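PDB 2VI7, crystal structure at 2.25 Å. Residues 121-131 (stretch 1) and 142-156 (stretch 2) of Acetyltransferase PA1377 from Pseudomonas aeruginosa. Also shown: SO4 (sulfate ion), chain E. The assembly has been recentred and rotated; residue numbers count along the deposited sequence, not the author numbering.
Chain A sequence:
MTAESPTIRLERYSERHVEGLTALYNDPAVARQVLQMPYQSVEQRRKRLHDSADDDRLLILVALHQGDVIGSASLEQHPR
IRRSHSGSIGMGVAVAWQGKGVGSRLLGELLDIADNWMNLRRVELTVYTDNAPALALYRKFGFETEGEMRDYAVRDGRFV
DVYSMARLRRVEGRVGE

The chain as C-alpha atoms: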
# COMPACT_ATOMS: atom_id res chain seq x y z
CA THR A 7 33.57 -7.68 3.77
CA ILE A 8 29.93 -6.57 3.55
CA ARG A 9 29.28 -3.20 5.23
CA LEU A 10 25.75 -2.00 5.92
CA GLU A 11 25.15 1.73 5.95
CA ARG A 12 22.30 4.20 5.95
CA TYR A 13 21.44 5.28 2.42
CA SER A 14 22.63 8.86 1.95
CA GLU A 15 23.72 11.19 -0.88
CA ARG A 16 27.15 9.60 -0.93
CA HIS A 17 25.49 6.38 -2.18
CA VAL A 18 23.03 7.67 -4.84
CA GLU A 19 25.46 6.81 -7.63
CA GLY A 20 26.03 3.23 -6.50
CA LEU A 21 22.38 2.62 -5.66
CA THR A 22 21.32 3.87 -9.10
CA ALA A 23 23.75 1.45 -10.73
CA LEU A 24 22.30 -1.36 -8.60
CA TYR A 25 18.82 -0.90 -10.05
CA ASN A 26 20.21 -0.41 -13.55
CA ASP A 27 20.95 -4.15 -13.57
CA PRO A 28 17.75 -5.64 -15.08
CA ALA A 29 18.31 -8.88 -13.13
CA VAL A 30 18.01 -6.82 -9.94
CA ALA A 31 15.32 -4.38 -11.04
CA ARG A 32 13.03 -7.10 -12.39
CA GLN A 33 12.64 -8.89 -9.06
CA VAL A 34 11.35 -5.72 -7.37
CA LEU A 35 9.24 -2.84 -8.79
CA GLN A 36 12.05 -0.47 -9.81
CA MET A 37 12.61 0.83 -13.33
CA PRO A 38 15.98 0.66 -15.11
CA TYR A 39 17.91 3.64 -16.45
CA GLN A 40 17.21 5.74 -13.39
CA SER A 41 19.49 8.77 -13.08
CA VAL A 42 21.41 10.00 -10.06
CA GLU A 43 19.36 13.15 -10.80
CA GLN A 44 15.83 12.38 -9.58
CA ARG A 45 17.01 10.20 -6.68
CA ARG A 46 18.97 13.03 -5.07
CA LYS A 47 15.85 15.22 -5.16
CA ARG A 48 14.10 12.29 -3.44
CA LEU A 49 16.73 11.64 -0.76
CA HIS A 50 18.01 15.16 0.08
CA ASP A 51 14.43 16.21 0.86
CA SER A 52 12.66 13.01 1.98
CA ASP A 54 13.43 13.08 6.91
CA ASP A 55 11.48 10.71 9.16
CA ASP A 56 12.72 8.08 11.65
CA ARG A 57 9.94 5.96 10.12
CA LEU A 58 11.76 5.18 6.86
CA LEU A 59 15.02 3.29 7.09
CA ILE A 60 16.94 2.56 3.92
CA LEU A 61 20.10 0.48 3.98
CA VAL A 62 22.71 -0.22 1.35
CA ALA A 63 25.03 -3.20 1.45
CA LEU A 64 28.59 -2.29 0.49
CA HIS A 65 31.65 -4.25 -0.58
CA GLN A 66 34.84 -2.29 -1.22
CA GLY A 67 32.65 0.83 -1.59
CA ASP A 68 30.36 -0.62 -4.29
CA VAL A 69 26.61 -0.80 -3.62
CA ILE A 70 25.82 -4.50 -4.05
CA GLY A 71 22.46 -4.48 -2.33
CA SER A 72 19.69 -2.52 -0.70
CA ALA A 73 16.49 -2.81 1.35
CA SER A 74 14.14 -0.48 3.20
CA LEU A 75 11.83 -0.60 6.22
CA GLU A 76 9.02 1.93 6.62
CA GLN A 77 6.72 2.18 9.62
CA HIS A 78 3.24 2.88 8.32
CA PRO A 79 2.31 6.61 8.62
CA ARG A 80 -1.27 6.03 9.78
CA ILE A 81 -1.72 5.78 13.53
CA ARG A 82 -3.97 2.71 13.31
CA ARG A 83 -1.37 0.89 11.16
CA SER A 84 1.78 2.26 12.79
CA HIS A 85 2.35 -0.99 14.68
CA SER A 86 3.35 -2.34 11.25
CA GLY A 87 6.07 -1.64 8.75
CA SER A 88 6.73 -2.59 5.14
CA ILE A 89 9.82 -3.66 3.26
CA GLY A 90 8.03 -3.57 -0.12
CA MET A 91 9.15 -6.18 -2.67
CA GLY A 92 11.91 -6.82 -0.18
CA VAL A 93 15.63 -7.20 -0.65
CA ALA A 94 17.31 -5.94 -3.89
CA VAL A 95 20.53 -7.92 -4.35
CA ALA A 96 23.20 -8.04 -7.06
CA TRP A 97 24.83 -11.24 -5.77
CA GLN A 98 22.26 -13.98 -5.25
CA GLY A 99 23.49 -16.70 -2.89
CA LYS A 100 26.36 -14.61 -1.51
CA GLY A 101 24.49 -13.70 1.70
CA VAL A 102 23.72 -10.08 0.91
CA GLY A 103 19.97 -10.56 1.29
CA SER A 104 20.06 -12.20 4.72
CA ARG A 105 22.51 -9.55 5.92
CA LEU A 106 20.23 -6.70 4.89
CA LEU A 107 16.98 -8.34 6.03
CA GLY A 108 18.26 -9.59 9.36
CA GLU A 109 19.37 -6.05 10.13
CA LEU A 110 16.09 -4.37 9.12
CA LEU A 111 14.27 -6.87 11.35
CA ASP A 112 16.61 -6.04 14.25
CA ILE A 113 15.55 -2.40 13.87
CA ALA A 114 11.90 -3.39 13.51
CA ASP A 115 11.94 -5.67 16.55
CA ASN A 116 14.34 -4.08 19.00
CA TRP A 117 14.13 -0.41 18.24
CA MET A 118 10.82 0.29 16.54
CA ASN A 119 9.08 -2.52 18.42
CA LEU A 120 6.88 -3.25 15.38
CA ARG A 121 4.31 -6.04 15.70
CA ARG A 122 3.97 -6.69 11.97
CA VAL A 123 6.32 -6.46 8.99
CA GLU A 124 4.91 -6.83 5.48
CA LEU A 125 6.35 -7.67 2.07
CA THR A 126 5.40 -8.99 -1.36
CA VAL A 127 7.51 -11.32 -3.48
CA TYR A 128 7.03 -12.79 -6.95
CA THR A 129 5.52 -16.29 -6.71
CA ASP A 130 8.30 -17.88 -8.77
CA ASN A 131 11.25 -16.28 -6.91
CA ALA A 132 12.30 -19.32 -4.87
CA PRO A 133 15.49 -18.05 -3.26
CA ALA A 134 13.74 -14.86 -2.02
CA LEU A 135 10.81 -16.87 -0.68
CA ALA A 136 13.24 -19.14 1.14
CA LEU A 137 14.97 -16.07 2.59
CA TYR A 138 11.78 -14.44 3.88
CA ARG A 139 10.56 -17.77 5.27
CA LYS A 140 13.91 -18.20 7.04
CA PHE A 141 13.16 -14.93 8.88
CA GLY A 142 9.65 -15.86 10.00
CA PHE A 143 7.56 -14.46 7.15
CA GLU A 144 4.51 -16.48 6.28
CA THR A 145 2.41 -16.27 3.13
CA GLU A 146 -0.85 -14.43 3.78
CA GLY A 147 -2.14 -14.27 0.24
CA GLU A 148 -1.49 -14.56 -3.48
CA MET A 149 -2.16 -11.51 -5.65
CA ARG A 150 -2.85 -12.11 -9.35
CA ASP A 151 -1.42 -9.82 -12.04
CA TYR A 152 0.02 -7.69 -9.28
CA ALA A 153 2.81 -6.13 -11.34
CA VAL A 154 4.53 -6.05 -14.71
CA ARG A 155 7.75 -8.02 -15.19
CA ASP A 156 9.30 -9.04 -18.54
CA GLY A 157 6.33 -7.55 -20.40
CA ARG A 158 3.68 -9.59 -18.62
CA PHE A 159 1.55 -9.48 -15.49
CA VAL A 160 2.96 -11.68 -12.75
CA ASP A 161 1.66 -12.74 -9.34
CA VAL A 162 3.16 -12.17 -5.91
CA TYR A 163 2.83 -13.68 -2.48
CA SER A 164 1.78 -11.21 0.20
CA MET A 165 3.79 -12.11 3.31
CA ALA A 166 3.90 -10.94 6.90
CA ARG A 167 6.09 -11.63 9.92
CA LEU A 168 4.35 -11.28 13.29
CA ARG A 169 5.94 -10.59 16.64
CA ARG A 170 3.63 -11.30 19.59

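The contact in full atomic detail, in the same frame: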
# COMPACT_ATOMS: atom_id res chain seq x y z
N ARG A 121 4.99 -4.77 15.50
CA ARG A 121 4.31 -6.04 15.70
C ARG A 121 4.15 -6.80 14.39
O ARG A 121 4.01 -8.01 14.37
CB ARG A 121 2.92 -5.81 16.31
CG ARG A 121 2.11 -7.06 16.58
CD ARG A 121 0.67 -6.66 16.84
NE ARG A 121 -0.21 -7.76 17.24
CZ ARG A 121 -0.29 -8.24 18.48
NH1 ARG A 121 0.47 -7.73 19.45
NH2 ARG A 121 -1.16 -9.21 18.77
N ARG A 122 4.19 -6.08 13.28
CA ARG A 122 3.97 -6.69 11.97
C ARG A 122 4.85 -6.08 10.89
O ARG A 122 4.97 -4.86 10.79
CB ARG A 122 2.50 -6.49 11.62
CG ARG A 122 2.04 -7.00 10.28
CD ARG A 122 0.61 -6.56 10.02
NE ARG A 122 0.25 -6.79 8.62
CZ ARG A 122 -0.11 -7.97 8.13
NH1 ARG A 122 -0.17 -9.02 8.92
NH2 ARG A 122 -0.36 -8.10 6.84
N VAL A 123 5.49 -6.93 10.10
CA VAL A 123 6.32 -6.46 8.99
C VAL A 123 5.75 -7.15 7.75
O VAL A 123 5.53 -8.36 7.75
CB VAL A 123 7.80 -6.83 9.18
CG1 VAL A 123 8.62 -6.26 8.03
CG2 VAL A 123 8.30 -6.29 10.49
N GLU A 124 5.51 -6.35 6.71
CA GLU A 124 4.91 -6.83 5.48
C GLU A 124 5.79 -6.73 4.24
O GLU A 124 6.64 -5.85 4.14
CB GLU A 124 3.62 -6.04 5.24
CG GLU A 124 2.86 -5.74 6.52
CD GLU A 124 1.86 -4.62 6.37
OE1 GLU A 124 2.17 -3.65 5.65
OE2 GLU A 124 0.78 -4.69 6.99
N LEU A 125 5.59 -7.65 3.31
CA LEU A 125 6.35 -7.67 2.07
C LEU A 125 5.58 -8.41 0.99
O LEU A 125 4.59 -9.08 1.28
CB LEU A 125 7.71 -8.34 2.28
CG LEU A 125 7.80 -9.86 2.51
CD1 LEU A 125 7.46 -10.62 1.23
CD2 LEU A 125 9.21 -10.22 2.94
N THR A 126 6.02 -8.28 -0.25
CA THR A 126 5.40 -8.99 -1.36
C THR A 126 6.60 -9.54 -2.11
O THR A 126 7.66 -8.94 -2.10
CB THR A 126 4.58 -8.06 -2.30
OG1 THR A 126 5.42 -7.01 -2.80
CG2 THR A 126 3.37 -7.48 -1.58
N VAL A 127 6.43 -10.69 -2.73
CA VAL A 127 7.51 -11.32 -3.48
C VAL A 127 6.89 -12.09 -4.64
O VAL A 127 5.81 -12.68 -4.51
CB VAL A 127 8.37 -12.27 -2.54
CG1 VAL A 127 7.48 -13.21 -1.79
CG2 VAL A 127 9.31 -13.10 -3.33
N TYR A 128 7.55 -12.08 -5.79
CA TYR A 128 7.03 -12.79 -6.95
C TYR A 128 6.91 -14.28 -6.66
O TYR A 128 7.85 -14.88 -6.14
CB TYR A 128 7.95 -12.53 -8.13
CG TYR A 128 7.87 -11.09 -8.58
CD1 TYR A 128 9.01 -10.31 -8.72
CD2 TYR A 128 6.63 -10.49 -8.85
CE1 TYR A 128 8.93 -8.96 -9.11
CE2 TYR A 128 6.54 -9.15 -9.24
CZ TYR A 128 7.69 -8.39 -9.37
OH TYR A 128 7.62 -7.07 -9.75
N THR A 129 5.77 -14.88 -6.99
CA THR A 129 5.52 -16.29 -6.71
C THR A 129 6.54 -17.31 -7.21
O THR A 129 6.64 -18.41 -6.66
CB THR A 129 4.14 -16.76 -7.23
OG1 THR A 129 4.08 -16.59 -8.65
CG2 THR A 129 3.03 -15.97 -6.58
N ASP A 130 7.31 -16.95 -8.23
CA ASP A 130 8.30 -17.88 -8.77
C ASP A 130 9.74 -17.58 -8.35
O ASP A 130 10.68 -18.19 -8.86
CB ASP A 130 8.20 -17.91 -10.30
CG ASP A 130 8.62 -16.59 -10.95
OD1 ASP A 130 8.81 -15.59 -10.22
OD2 ASP A 130 8.74 -16.55 -12.20
N ASN A 131 9.91 -16.64 -7.41
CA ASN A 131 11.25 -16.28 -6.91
C ASN A 131 11.54 -17.13 -5.68
O ASN A 131 11.35 -16.69 -4.55
CB ASN A 131 11.30 -14.80 -6.55
CG ASN A 131 12.72 -14.30 -6.28
OD1 ASN A 131 13.67 -15.08 -6.21
ND2 ASN A 131 12.86 -12.99 -6.12
N GLY A 142 10.97 -15.86 9.40
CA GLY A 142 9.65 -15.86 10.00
C GLY A 142 8.48 -15.34 9.20
O GLY A 142 7.37 -15.28 9.73
N PHE A 143 8.69 -14.95 7.95
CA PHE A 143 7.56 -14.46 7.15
C PHE A 143 6.72 -15.63 6.69
O PHE A 143 7.23 -16.68 6.30
CB PHE A 143 8.03 -13.67 5.92
CG PHE A 143 8.57 -12.31 6.23
CD1 PHE A 143 9.89 -12.16 6.66
CD2 PHE A 143 7.78 -11.18 6.08
CE1 PHE A 143 10.41 -10.89 6.94
CE2 PHE A 143 8.29 -9.90 6.36
CZ PHE A 143 9.62 -9.76 6.79
N GLU A 144 5.41 -15.44 6.72
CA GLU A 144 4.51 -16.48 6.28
C GLU A 144 3.65 -15.88 5.19
O GLU A 144 3.35 -14.69 5.21
CB GLU A 144 3.62 -16.94 7.41
CG GLU A 144 4.33 -17.66 8.53
CD GLU A 144 3.36 -18.07 9.63
OE1 GLU A 144 2.47 -18.92 9.37
OE2 GLU A 144 3.48 -17.53 10.75
N THR A 145 3.25 -16.71 4.23
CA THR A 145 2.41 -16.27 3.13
C THR A 145 1.00 -16.00 3.65
O THR A 145 0.40 -16.85 4.31
CB THR A 145 2.33 -17.32 2.02
OG1 THR A 145 3.63 -17.51 1.45
CG2 THR A 145 1.35 -16.89 0.93
N GLU A 146 0.48 -14.82 3.35
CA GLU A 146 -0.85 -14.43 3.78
C GLU A 146 -1.82 -14.38 2.61
O GLU A 146 -3.03 -14.40 2.79
CB GLU A 146 -0.81 -13.07 4.47
CG GLU A 146 -0.33 -13.13 5.90
CD GLU A 146 -0.53 -11.83 6.63
OE1 GLU A 146 -0.62 -11.85 7.88
OE2 GLU A 146 -0.60 -10.77 5.97
N GLY A 147 -1.28 -14.32 1.40
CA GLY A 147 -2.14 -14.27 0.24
C GLY A 147 -1.36 -14.29 -1.05
O GLY A 147 -0.15 -14.11 -1.05
N GLU A 148 -2.07 -14.52 -2.15
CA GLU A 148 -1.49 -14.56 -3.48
C GLU A 148 -2.26 -13.56 -4.33
O GLU A 148 -3.48 -13.69 -4.51
CB GLU A 148 -1.61 -15.97 -4.07
CG GLU A 148 -0.98 -16.11 -5.45
CD GLU A 148 -0.80 -17.56 -5.86
OE1 GLU A 148 -0.22 -17.79 -6.95
OE2 GLU A 148 -1.24 -18.45 -5.11
N MET A 149 -1.55 -12.57 -4.85
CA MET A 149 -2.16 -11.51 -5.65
C MET A 149 -1.86 -11.63 -7.14
O MET A 149 -0.73 -11.48 -7.59
CB MET A 149 -1.69 -10.18 -5.09
CG MET A 149 -1.62 -10.23 -3.57
SD MET A 149 -1.75 -8.65 -2.77
CE MET A 149 -0.04 -8.28 -2.50
N ARG A 150 -2.92 -11.90 -7.91
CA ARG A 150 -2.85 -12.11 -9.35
C ARG A 150 -2.66 -10.87 -10.21
O ARG A 150 -3.36 -9.88 -10.05
CB ARG A 150 -4.12 -12.81 -9.80
CG ARG A 150 -4.45 -14.06 -8.99
CD ARG A 150 -3.64 -15.28 -9.45
NE ARG A 150 -3.57 -16.33 -8.43
N ASP A 151 -1.72 -10.94 -11.14
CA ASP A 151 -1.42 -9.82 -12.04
C ASP A 151 -1.15 -8.58 -11.21
O ASP A 151 -1.64 -7.49 -11.49
CB ASP A 151 -2.60 -9.58 -12.97
CG ASP A 151 -2.89 -10.76 -13.88
OD1 ASP A 151 -2.08 -11.72 -13.90
OD2 ASP A 151 -3.92 -10.72 -14.58
N TYR A 152 -0.34 -8.76 -10.18
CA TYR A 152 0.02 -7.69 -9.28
C TYR A 152 0.90 -6.62 -9.92
O TYR A 152 0.70 -5.42 -9.71
CB TYR A 152 0.75 -8.29 -8.09
CG TYR A 152 1.07 -7.30 -7.00
CD1 TYR A 152 0.07 -6.85 -6.13
CD2 TYR A 152 2.37 -6.84 -6.81
CE1 TYR A 152 0.37 -5.97 -5.09
CE2 TYR A 152 2.68 -5.95 -5.78
CZ TYR A 152 1.68 -5.53 -4.92
OH TYR A 152 2.00 -4.67 -3.89
N ALA A 153 1.89 -7.05 -10.70
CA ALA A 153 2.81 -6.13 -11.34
C ALA A 153 3.28 -6.62 -12.69
O ALA A 153 3.01 -7.75 -13.09
CB ALA A 153 4.03 -5.89 -10.44
N VAL A 154 3.97 -5.74 -13.41
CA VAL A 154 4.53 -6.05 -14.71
C VAL A 154 5.98 -6.47 -14.51
O VAL A 154 6.71 -5.89 -13.70
CB VAL A 154 4.51 -4.79 -15.66
CG1 VAL A 154 5.15 -5.12 -17.00
CG2 VAL A 154 3.10 -4.32 -15.87
N ARG A 155 6.38 -7.52 -15.22
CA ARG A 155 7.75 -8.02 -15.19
C ARG A 155 7.94 -8.76 -16.52
O ARG A 155 7.12 -9.61 -16.89
CB ARG A 155 7.99 -8.96 -13.99
CG ARG A 155 9.47 -9.30 -13.78
CD ARG A 155 9.69 -10.51 -12.86
NE ARG A 155 9.03 -11.72 -13.36
CZ ARG A 155 8.99 -12.88 -12.71
NH1 ARG A 155 8.36 -13.91 -13.25
NH2 ARG A 155 9.59 -13.02 -11.54
N ASP A 156 9.01 -8.42 -17.24
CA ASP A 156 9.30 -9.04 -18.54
C ASP A 156 8.12 -8.95 -19.51
O ASP A 156 7.82 -9.90 -20.23
CB ASP A 156 9.70 -10.51 -18.38
CG ASP A 156 10.82 -10.70 -17.38
OD1 ASP A 156 11.73 -9.85 -17.32
OD2 ASP A 156 10.78 -11.72 -16.65
S SO4 E . 4.34 -20.21 4.07
O1 SO4 E . 5.02 -19.24 3.20
O2 SO4 E . 3.41 -19.51 4.98
O3 SO4 E . 3.58 -21.18 3.24
O4 SO4 E . 5.38 -20.89 4.85

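What carries the charge across this contact? Two paired salt bridges do, one near each end of the first stretch, and no backbone hydrogen bond joins the stretches. Arg122, extended with chi1 to chi3 all t, brings its guanidinium edge-on to the carboxylate of Glu146: NH1 of Arg122 donates to OE1 of Glu146 at 3.0 Å and NH2 to OE2 at 2.8 Å. Its third nitrogen is used as well, because NE of Arg122 donates to OE2 of Glu124 at 2.7 Å. One arginine thus ties a neighbour on its own strand to an acid on the other stretch, which suits a charged group in a buried place. At the far end, Asp130 and Arg155 repeat the two-pronged pattern, with NH1 of Arg155 donating to OD2 of Asp130 at 2.9 Å and NH2 of Arg155 to OD1 at 3.0 Å.

How does Phe143 fill the apolar part of the contact? Its CB points toward the first stretch, and its ring meets Val123 and Leu125. The methyl CD2 of Leu125 sits over one face, 3.7 Å from the centroid of the Phe143 ring and 17° off its normal, a CH-pi contact. CG1 of Val123 packs against CZ of Phe143 at 3.8 Å. All three residues are buried; Leu125 lies over a face of the ring, while Val123 meets it at CZ, and both contacts are apolar, as suits a buried aromatic residue.

What surrounds Tyr128? Its ring has Arg155 CD over one face and the small methyl CB of Ala153 at its edge, 3.8 Å from OH of Tyr128. The guanidinium of Arg155, beyond CD, reaches Asp130. Any cation-pi attraction is weak at most, since CZ of Arg155 lies 5.0 Å from the centroid of the Tyr128 ring. Arg155 is buried despite its charge, and its salt bridge gives that charge a partner. Asp130 lies within a type I turn from Tyr128 to Asn131, in which Asn131 N donates to O of Tyr128 at 3.0 Å.

Which smaller packing contacts complete the interface? The CA-to-CB bond of Thr126 points toward the second stretch; CG2 of Thr126 lies 3.6 Å from CE of Met149 and 3.9 Å from OH of Tyr152, and its OG1 is also near the Tyr152 ring. The flexible Met149 starts sideways, but its end comes nearer to reach that methyl. Beyond the strand, CG2 of Thr129 approaches OE1 of Glu148 at 3.7 Å, a packing contact.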